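Endoglucanase (Thermotoga maritima, PDB 1VHO) is probably a metal-dependent aminopeptidase of the M42 family, expected to bind two divalent metal cations in each subunit. Local coordinates at residues A[61-73]-A[169-183]. Residues are numbered along the deposited sequence; the frame is centred on the assembly and turned at random.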
ATOM      1  N   LYS A  61     -21.725  -3.874  10.430  1.00 28.22           N
ATOM      2  CA  LYS A  61     -20.495  -4.269   9.776  1.00 27.12           C
ATOM      3  C   LYS A  61     -19.697  -3.038   9.317  1.00 25.30           C
ATOM      4  O   LYS A  61     -20.194  -2.169   8.622  1.00 22.60           O
ATOM      5  CB  LYS A  61     -20.829  -5.125   8.537  1.00 30.06           C
ATOM      6  CG  LYS A  61     -21.712  -6.332   8.818  1.00 31.26           C
ATOM      7  CD  LYS A  61     -22.145  -6.979   7.508  1.00 37.30           C
ATOM      8  CE  LYS A  61     -22.836  -8.321   7.754  1.00 41.73           C
ATOM      9  NZ  LYS A  61     -22.067  -9.128   8.755  1.00 45.62           N
ATOM     10  N   LEU A  62     -18.454  -3.023   9.761  1.00 22.99           N
ATOM     11  CA  LEU A  62     -17.506  -1.935   9.449  1.00 21.26           C
ATOM     12  C   LEU A  62     -16.423  -2.571   8.570  1.00 20.28           C
ATOM     13  O   LEU A  62     -15.903  -3.631   8.965  1.00 21.07           O
ATOM     14  CB  LEU A  62     -16.910  -1.533  10.787  1.00 22.87           C
ATOM     15  CG  LEU A  62     -15.895  -0.438  10.942  1.00 28.20           C
ATOM     16  CD1 LEU A  62     -16.283   0.842  10.202  1.00 29.58           C
ATOM     17  CD2 LEU A  62     -15.702  -0.136  12.445  1.00 26.95           C
ATOM     18  N   ALA A  63     -16.076  -1.951   7.472  1.00 20.92           N
ATOM     19  CA  ALA A  63     -15.045  -2.475   6.583  1.00 19.37           C
ATOM     20  C   ALA A  63     -13.910  -1.460   6.460  1.00 18.61           C
ATOM     21  O   ALA A  63     -14.169  -0.260   6.251  1.00 21.00           O
ATOM     22  CB  ALA A  63     -15.614  -2.783   5.199  1.00 17.21           C
ATOM     23  N   PHE A  64     -12.688  -1.924   6.530  1.00 16.88           N
ATOM     24  CA  PHE A  64     -11.481  -1.104   6.419  1.00 14.43           C
ATOM     25  C   PHE A  64     -10.754  -1.624   5.159  1.00 17.31           C
ATOM     26  O   PHE A  64     -10.649  -2.862   5.046  1.00 17.66           O
ATOM     27  CB  PHE A  64     -10.575  -1.199   7.626  1.00 17.09           C
ATOM     28  CG  PHE A  64     -11.172  -0.781   8.945  1.00 18.49           C
ATOM     29  CD1 PHE A  64     -12.018   0.313   9.035  1.00 21.29           C
ATOM     30  CD2 PHE A  64     -10.915  -1.504  10.093  1.00 22.08           C
ATOM     31  CE1 PHE A  64     -12.592   0.665  10.256  1.00 24.31           C
ATOM     32  CE2 PHE A  64     -11.444  -1.130  11.322  1.00 23.80           C
ATOM     33  CZ  PHE A  64     -12.286  -0.042  11.405  1.00 21.18           C
ATOM     34  N   PHE A  65     -10.257  -0.747   4.303  1.00 15.02           N
ATOM     35  CA  PHE A  65      -9.667  -1.227   3.051  1.00 15.41           C
ATOM     36  C   PHE A  65      -8.261  -0.674   2.799  1.00 14.40           C
ATOM     37  O   PHE A  65      -8.037   0.535   2.987  1.00 14.08           O
ATOM     38  CB  PHE A  65     -10.555  -0.697   1.882  1.00 19.45           C
ATOM     39  CG  PHE A  65     -11.974  -1.227   1.835  1.00 19.15           C
ATOM     40  CD1 PHE A  65     -12.997  -0.539   2.511  1.00 19.30           C
ATOM     41  CD2 PHE A  65     -12.277  -2.371   1.156  1.00 18.19           C
ATOM     42  CE1 PHE A  65     -14.290  -1.042   2.463  1.00 20.24           C
ATOM     43  CE2 PHE A  65     -13.579  -2.873   1.094  1.00 21.31           C
ATOM     44  CZ  PHE A  65     -14.591  -2.189   1.767  1.00 21.59           C
ATOM     45  N   ALA A  66      -7.395  -1.467   2.172  1.00 14.31           N
ATOM     46  CA  ALA A  66      -6.038  -0.993   1.822  1.00 15.23           C
ATOM     47  C   ALA A  66      -5.551  -1.709   0.554  1.00 17.87           C
ATOM     48  O   ALA A  66      -5.974  -2.853   0.328  1.00 17.65           O
ATOM     49  CB  ALA A  66      -5.072  -1.283   2.973  1.00 14.33           C
ATOM     50  N   HIS A  67      -4.782  -1.031  -0.283  1.00 17.71           N
ATOM     51  CA  HIS A  67      -4.217  -1.688  -1.475  1.00 19.88           C
ATOM     52  C   HIS A  67      -2.941  -2.437  -1.020  1.00 21.44           C
ATOM     53  O   HIS A  67      -2.334  -2.061   0.002  1.00 18.37           O
ATOM     54  CB  HIS A  67      -3.788  -0.643  -2.507  1.00 19.34           C
ATOM     55  CG  HIS A  67      -4.859   0.203  -3.091  1.00 23.61           C
ATOM     56  ND1 HIS A  67      -5.604  -0.204  -4.189  1.00 26.53           N
ATOM     57  CD2 HIS A  67      -5.309   1.449  -2.758  1.00 24.08           C
ATOM     58  CE1 HIS A  67      -6.460   0.743  -4.509  1.00 26.84           C
ATOM     59  NE2 HIS A  67      -6.295   1.749  -3.665  1.00 31.17           N
ATOM     60  N   VAL A  68      -2.450  -3.384  -1.819  1.00 19.48           N
ATOM     61  CA  VAL A  68      -1.269  -4.138  -1.384  1.00 20.00           C
ATOM     62  C   VAL A  68      -0.122  -4.137  -2.384  1.00 17.69           C
ATOM     63  O   VAL A  68       1.000  -4.491  -1.968  1.00 17.18           O
ATOM     64  CB  VAL A  68      -1.557  -5.621  -1.069  1.00 21.40           C
ATOM     65  CG1 VAL A  68      -2.678  -5.824  -0.047  1.00 23.20           C
ATOM     66  CG2 VAL A  68      -1.899  -6.407  -2.319  1.00 26.00           C
ATOM     67  N   ASP A  69      -0.388  -3.799  -3.654  1.00 16.95           N
ATOM     68  CA  ASP A  69       0.670  -3.888  -4.655  1.00 17.80           C
ATOM     69  C   ASP A  69       1.703  -2.805  -4.637  1.00 18.19           C
ATOM     70  O   ASP A  69       1.713  -1.826  -3.855  1.00 17.34           O
ATOM     71  CB  ASP A  69       0.029  -4.021  -6.078  1.00 17.38           C
ATOM     72  CG  ASP A  69      -0.591  -2.733  -6.588  1.00 24.99           C
ATOM     73  OD1 ASP A  69      -0.835  -1.810  -5.778  1.00 27.47           O
ATOM     74  OD2 ASP A  69      -0.888  -2.567  -7.793  1.00 21.83           O
ATOM     75  N   GLU A  70       2.679  -2.963  -5.534  1.00 16.14           N
ATOM     76  CA  GLU A  70       3.750  -2.002  -5.734  1.00 16.04           C
ATOM     77  C   GLU A  70       4.063  -1.950  -7.233  1.00 17.14           C
ATOM     78  O   GLU A  70       3.666  -2.846  -7.988  1.00 17.45           O
ATOM     79  CB  GLU A  70       5.053  -2.367  -5.004  1.00 12.17           C
ATOM     80  CG  GLU A  70       5.653  -3.726  -5.518  1.00 13.86           C
ATOM     81  CD  GLU A  70       6.691  -4.198  -4.492  1.00 15.89           C
ATOM     82  OE1 GLU A  70       7.868  -3.759  -4.565  1.00 15.19           O
ATOM     83  OE2 GLU A  70       6.358  -4.982  -3.591  1.00 13.82           O
ATOM     84  N   ILE A  71       4.846  -0.978  -7.628  1.00 17.44           N
ATOM     85  CA  ILE A  71       5.184  -0.884  -9.049  1.00 20.07           C
ATOM     86  C   ILE A  71       6.129  -2.021  -9.422  1.00 19.25           C
ATOM     87  O   ILE A  71       6.900  -2.601  -8.645  1.00 16.41           O
ATOM     88  CB  ILE A  71       5.785   0.474  -9.404  1.00 26.88           C
ATOM     89  CG1 ILE A  71       7.144   0.661  -8.772  1.00 26.96           C
ATOM     90  CG2 ILE A  71       4.821   1.603  -8.993  1.00 26.97           C
ATOM     91  CD1 ILE A  71       8.237   0.808  -9.830  1.00 33.09           C
ATOM     92  N   GLY A  72       6.008  -2.369 -10.704  1.00 16.67           N
ATOM     93  CA  GLY A  72       6.846  -3.433 -11.237  1.00 19.16           C
ATOM     94  C   GLY A  72       7.017  -3.175 -12.755  1.00 19.14           C
ATOM     95  O   GLY A  72       6.350  -2.289 -13.338  1.00 20.20           O
ATOM     96  N   PHE A  73       7.921  -3.928 -13.317  1.00 17.03           N
ATOM     97  CA  PHE A  73       8.221  -3.849 -14.756  1.00 16.19           C
ATOM     98  C   PHE A  73       8.321  -5.272 -15.309  1.00 17.22           C
ATOM     99  O   PHE A  73       8.639  -6.224 -14.593  1.00 16.97           O
ATOM    100  CB  PHE A  73       9.622  -3.205 -15.001  1.00 15.82           C
ATOM    101  CG  PHE A  73       9.811  -1.861 -14.385  1.00 19.20           C
ATOM    102  CD1 PHE A  73       9.494  -0.705 -15.054  1.00 22.26           C
ATOM    103  CD2 PHE A  73      10.342  -1.763 -13.095  1.00 21.70           C
ATOM    104  CE1 PHE A  73       9.670   0.553 -14.465  1.00 27.31           C
ATOM    105  CE2 PHE A  73      10.484  -0.519 -12.495  1.00 26.58           C
ATOM    106  CZ  PHE A  73      10.182   0.646 -13.178  1.00 25.02           C
ATOM    107  N   LYS A 169      10.747   1.068  -0.057  1.00 10.95           N
ATOM    108  CA  LYS A 169       9.884   1.090  -1.228  1.00 12.20           C
ATOM    109  C   LYS A 169       8.445   0.726  -0.842  1.00 12.65           C
ATOM    110  O   LYS A 169       8.233   0.005   0.150  1.00 14.20           O
ATOM    111  CB  LYS A 169      10.336   0.088  -2.320  1.00 12.44           C
ATOM    112  CG  LYS A 169      10.370  -1.398  -1.780  1.00 13.58           C
ATOM    113  CD  LYS A 169      10.706  -2.296  -2.983  1.00 13.47           C
ATOM    114  CE  LYS A 169      10.808  -3.786  -2.604  1.00 10.85           C
ATOM    115  NZ  LYS A 169       9.499  -4.441  -2.381  1.00 10.47           N
ATOM    116  N   ALA A 170       7.536   1.068  -1.741  1.00 13.07           N
ATOM    117  CA  ALA A 170       6.126   0.655  -1.602  1.00 13.53           C
ATOM    118  C   ALA A 170       5.402   0.977  -0.324  1.00 12.45           C
ATOM    119  O   ALA A 170       4.260   0.465  -0.139  1.00 12.56           O
ATOM    120  CB  ALA A 170       6.030  -0.880  -1.814  1.00 14.03           C
ATOM    121  N   LEU A 171       5.870   1.951   0.459  1.00 11.88           N
ATOM    122  CA  LEU A 171       5.096   2.318   1.657  1.00 13.42           C
ATOM    123  C   LEU A 171       3.806   2.995   1.324  1.00 13.91           C
ATOM    124  O   LEU A 171       2.862   3.011   2.127  1.00 14.21           O
ATOM    125  CB  LEU A 171       5.999   3.119   2.621  1.00 13.88           C
ATOM    126  CG  LEU A 171       7.135   2.327   3.242  1.00 15.24           C
ATOM    127  CD1 LEU A 171       8.210   3.243   3.837  1.00 16.96           C
ATOM    128  CD2 LEU A 171       6.655   1.372   4.336  1.00 14.89           C
ATOM    129  N   ASP A 172       3.635   3.587   0.109  1.00 15.32           N
ATOM    130  CA  ASP A 172       2.389   4.212  -0.258  1.00 16.62           C
ATOM    131  C   ASP A 172       1.219   3.229  -0.143  1.00 16.80           C
ATOM    132  O   ASP A 172       0.074   3.683  -0.080  1.00 13.65           O
ATOM    133  CB  ASP A 172       2.449   4.921  -1.617  1.00 19.11           C
ATOM    134  CG  ASP A 172       2.983   3.983  -2.700  1.00 19.87           C
ATOM    135  OD1 ASP A 172       2.347   2.954  -2.959  1.00 19.14           O
ATOM    136  OD2 ASP A 172       4.070   4.239  -3.237  1.00 20.48           O
ATOM    137  N   ASN A 173       1.469   1.904  -0.225  1.00 13.40           N
ATOM    138  CA  ASN A 173       0.405   0.951   0.041  1.00 14.34           C
ATOM    139  C   ASN A 173       0.731   0.129   1.305  1.00 14.79           C
ATOM    140  O   ASN A 173      -0.132  -0.198   2.128  1.00 13.68           O
ATOM    141  CB  ASN A 173       0.237  -0.059  -1.125  1.00 14.32           C
ATOM    142  CG  ASN A 173      -0.470   0.594  -2.301  1.00 20.72           C
ATOM    143  OD1 ASN A 173      -1.235   1.554  -2.089  1.00 17.91           O
ATOM    144  ND2 ASN A 173      -0.362   0.014  -3.497  1.00 14.53           N
ATOM    145  N   ARG A 174       2.013  -0.213   1.484  1.00 12.51           N
ATOM    146  CA  ARG A 174       2.403  -1.088   2.611  1.00 14.02           C
ATOM    147  C   ARG A 174       2.222  -0.439   3.993  1.00 14.68           C
ATOM    148  O   ARG A 174       1.911  -1.157   4.959  1.00 14.29           O
ATOM    149  CB  ARG A 174       3.782  -1.663   2.432  1.00 11.56           C
ATOM    150  CG  ARG A 174       4.013  -2.499   1.148  1.00 12.43           C
ATOM    151  CD  ARG A 174       3.312  -3.873   1.198  1.00 11.65           C
ATOM    152  NE  ARG A 174       3.204  -4.337  -0.193  1.00 14.15           N
ATOM    153  CZ  ARG A 174       4.191  -4.686  -1.002  1.00 14.98           C
ATOM    154  NH1 ARG A 174       5.469  -4.700  -0.608  1.00 10.18           N
ATOM    155  NH2 ARG A 174       3.857  -4.940  -2.296  1.00 15.43           N
ATOM    156  N   ALA A 175       2.323   0.887   4.090  1.00 14.03           N
ATOM    157  CA  ALA A 175       2.094   1.501   5.422  1.00 14.93           C
ATOM    158  C   ALA A 175       0.638   1.287   5.804  1.00 15.95           C
ATOM    159  O   ALA A 175       0.369   0.981   6.973  1.00 15.25           O
ATOM    160  CB  ALA A 175       2.398   2.998   5.379  1.00 15.50           C
ATOM    161  N   SER A 176      -0.292   1.358   4.846  1.00 13.27           N
ATOM    162  CA  SER A 176      -1.704   1.134   5.115  1.00 14.66           C
ATOM    163  C   SER A 176      -1.997  -0.323   5.490  1.00 15.13           C
ATOM    164  O   SER A 176      -2.847  -0.606   6.350  1.00 14.20           O
ATOM    165  CB  SER A 176      -2.543   1.514   3.881  1.00 13.80           C
ATOM    166  OG  SER A 176      -2.425   2.940   3.638  1.00 18.09           O
ATOM    167  N   CYS A 177      -1.302  -1.260   4.847  1.00 13.82           N
ATOM    168  CA  CYS A 177      -1.405  -2.667   5.196  1.00 14.48           C
ATOM    169  C   CYS A 177      -0.963  -2.782   6.680  1.00 13.70           C
ATOM    170  O   CYS A 177      -1.664  -3.473   7.418  1.00 13.79           O
ATOM    171  CB  CYS A 177      -0.427  -3.554   4.351  1.00 15.25           C
ATOM    172  SG  CYS A 177      -1.065  -3.649   2.621  1.00 14.28           S
ATOM    173  N   GLY A 178       0.092  -2.137   7.068  1.00 13.99           N
ATOM    174  CA  GLY A 178       0.627  -2.143   8.442  1.00 15.94           C
ATOM    175  C   GLY A 178      -0.465  -1.602   9.416  1.00 16.74           C
ATOM    176  O   GLY A 178      -0.693  -2.165  10.479  1.00 14.87           O
ATOM    177  N   VAL A 179      -1.129  -0.510   9.037  1.00 15.72           N
ATOM    178  CA  VAL A 179      -2.194   0.042   9.911  1.00 15.38           C
ATOM    179  C   VAL A 179      -3.268  -1.024  10.151  1.00 17.11           C
ATOM    180  O   VAL A 179      -3.680  -1.314  11.279  1.00 15.31           O
ATOM    181  CB  VAL A 179      -2.926   1.226   9.217  1.00 12.46           C
ATOM    182  CG1 VAL A 179      -4.198   1.604  10.060  1.00 12.32           C
ATOM    183  CG2 VAL A 179      -2.045   2.430   9.035  1.00 13.80           C
ATOM    184  N   LEU A 180      -3.698  -1.697   9.064  1.00 15.36           N
ATOM    185  CA  LEU A 180      -4.781  -2.682   9.227  1.00 15.91           C
ATOM    186  C   LEU A 180      -4.350  -3.897  10.021  1.00 17.16           C
ATOM    187  O   LEU A 180      -5.183  -4.470  10.771  1.00 16.33           O
ATOM    188  CB  LEU A 180      -5.400  -3.007   7.864  1.00 17.89           C
ATOM    189  CG  LEU A 180      -5.998  -1.766   7.141  1.00 18.11           C
ATOM    190  CD1 LEU A 180      -6.815  -2.241   5.944  1.00 18.09           C
ATOM    191  CD2 LEU A 180      -6.918  -0.994   8.114  1.00 17.78           C
ATOM    192  N   VAL A 181      -3.076  -4.286   9.876  1.00 16.84           N
ATOM    193  CA  VAL A 181      -2.592  -5.436  10.703  1.00 17.60           C
ATOM    194  C   VAL A 181      -2.633  -5.018  12.177  1.00 17.48           C
ATOM    195  O   VAL A 181      -3.122  -5.805  13.039  1.00 17.15           O
ATOM    196  CB  VAL A 181      -1.151  -5.807  10.294  1.00 15.77           C
ATOM    197  CG1 VAL A 181      -0.527  -6.758  11.336  1.00 16.19           C
ATOM    198  CG2 VAL A 181      -1.183  -6.507   8.925  1.00 14.51           C
ATOM    199  N   LYS A 182      -2.178  -3.802  12.465  1.00 15.90           N
ATOM    200  CA  LYS A 182      -2.168  -3.301  13.864  1.00 16.47           C
ATOM    201  C   LYS A 182      -3.592  -3.138  14.394  1.00 16.96           C
ATOM    202  O   LYS A 182      -3.842  -3.365  15.596  1.00 16.34           O
ATOM    203  CB  LYS A 182      -1.361  -2.017  13.985  1.00 17.20           C
ATOM    204  CG  LYS A 182       0.153  -2.187  13.756  1.00 21.30           C
ATOM    205  CD  LYS A 182       0.826  -3.094  14.785  1.00 26.03           C
ATOM    206  CE  LYS A 182       1.004  -2.419  16.123  1.00 27.51           C
ATOM    207  NZ  LYS A 182       1.738  -3.267  17.087  1.00 28.23           N
ATOM    208  N   VAL A 183      -4.541  -2.715  13.562  1.00 14.37           N
ATOM    209  CA  VAL A 183      -5.932  -2.614  14.068  1.00 17.56           C
ATOM    210  C   VAL A 183      -6.392  -3.977  14.623  1.00 17.77           C
ATOM    211  O   VAL A 183      -7.014  -4.075  15.681  1.00 16.88           O
ATOM    212  CB  VAL A 183      -6.893  -2.238  12.928  1.00 17.65           C
ATOM    213  CG1 VAL A 183      -8.366  -2.336  13.351  1.00 18.98           C
ATOM    214  CG2 VAL A 183      -6.615  -0.817  12.449  1.00 19.92           C
TER
HETATM  215  O   HOH W   1       3.340   0.529  -3.518  1.00 17.97           O
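Arg-174 grips the carbonyl oxygen of Val-68 side-on: NE lies 2.8 Å from Val-68 O and NH2 2.9 Å from it, with the oxygen in the guanidinium plane, reached because the arginine chain bends at chi2 (-72°). NH2 also meets Glu-70 OE2 at 2.8 Å, on the anti side and tilted out of the carboxylate plane, which is turned 55° from the guanidinium. Glu-70 OE1 takes Lys-169 NZ on its syn lone pair at 2.8 Å, completing a three-residue salt-bridge network. A methionine in place of Arg-174 would probably leave Val-68 O without either donor and Glu-70 OE2 without its cationic mate. One residue before Arg-174, Asn-173 ND2 donates almost straight to Asp-69 O (2.8 Å) from above the carbonyl plane. In this alpha/beta catalytic domain, helix 171-187 packs along inner strand 61-67 of the mixed eight-stranded sheet, roughly antiparallel (149°); the axes of 171-183 and 61-67 approach to 7.2 Å. Leu-180 CD1 meets Ala-66 CB at 3.6 Å, while CD2 packs on Phe-64 CB. His-67, ending the strand, and Asp-172, in the helix's first turn, are predicted zinc ligands; here His-67 NE2 hydrogen-bonds Asp-287 OD2. Farther out, Asp-18 pairs with Lys-169, and Arg-281 holds Asn-173 OD1.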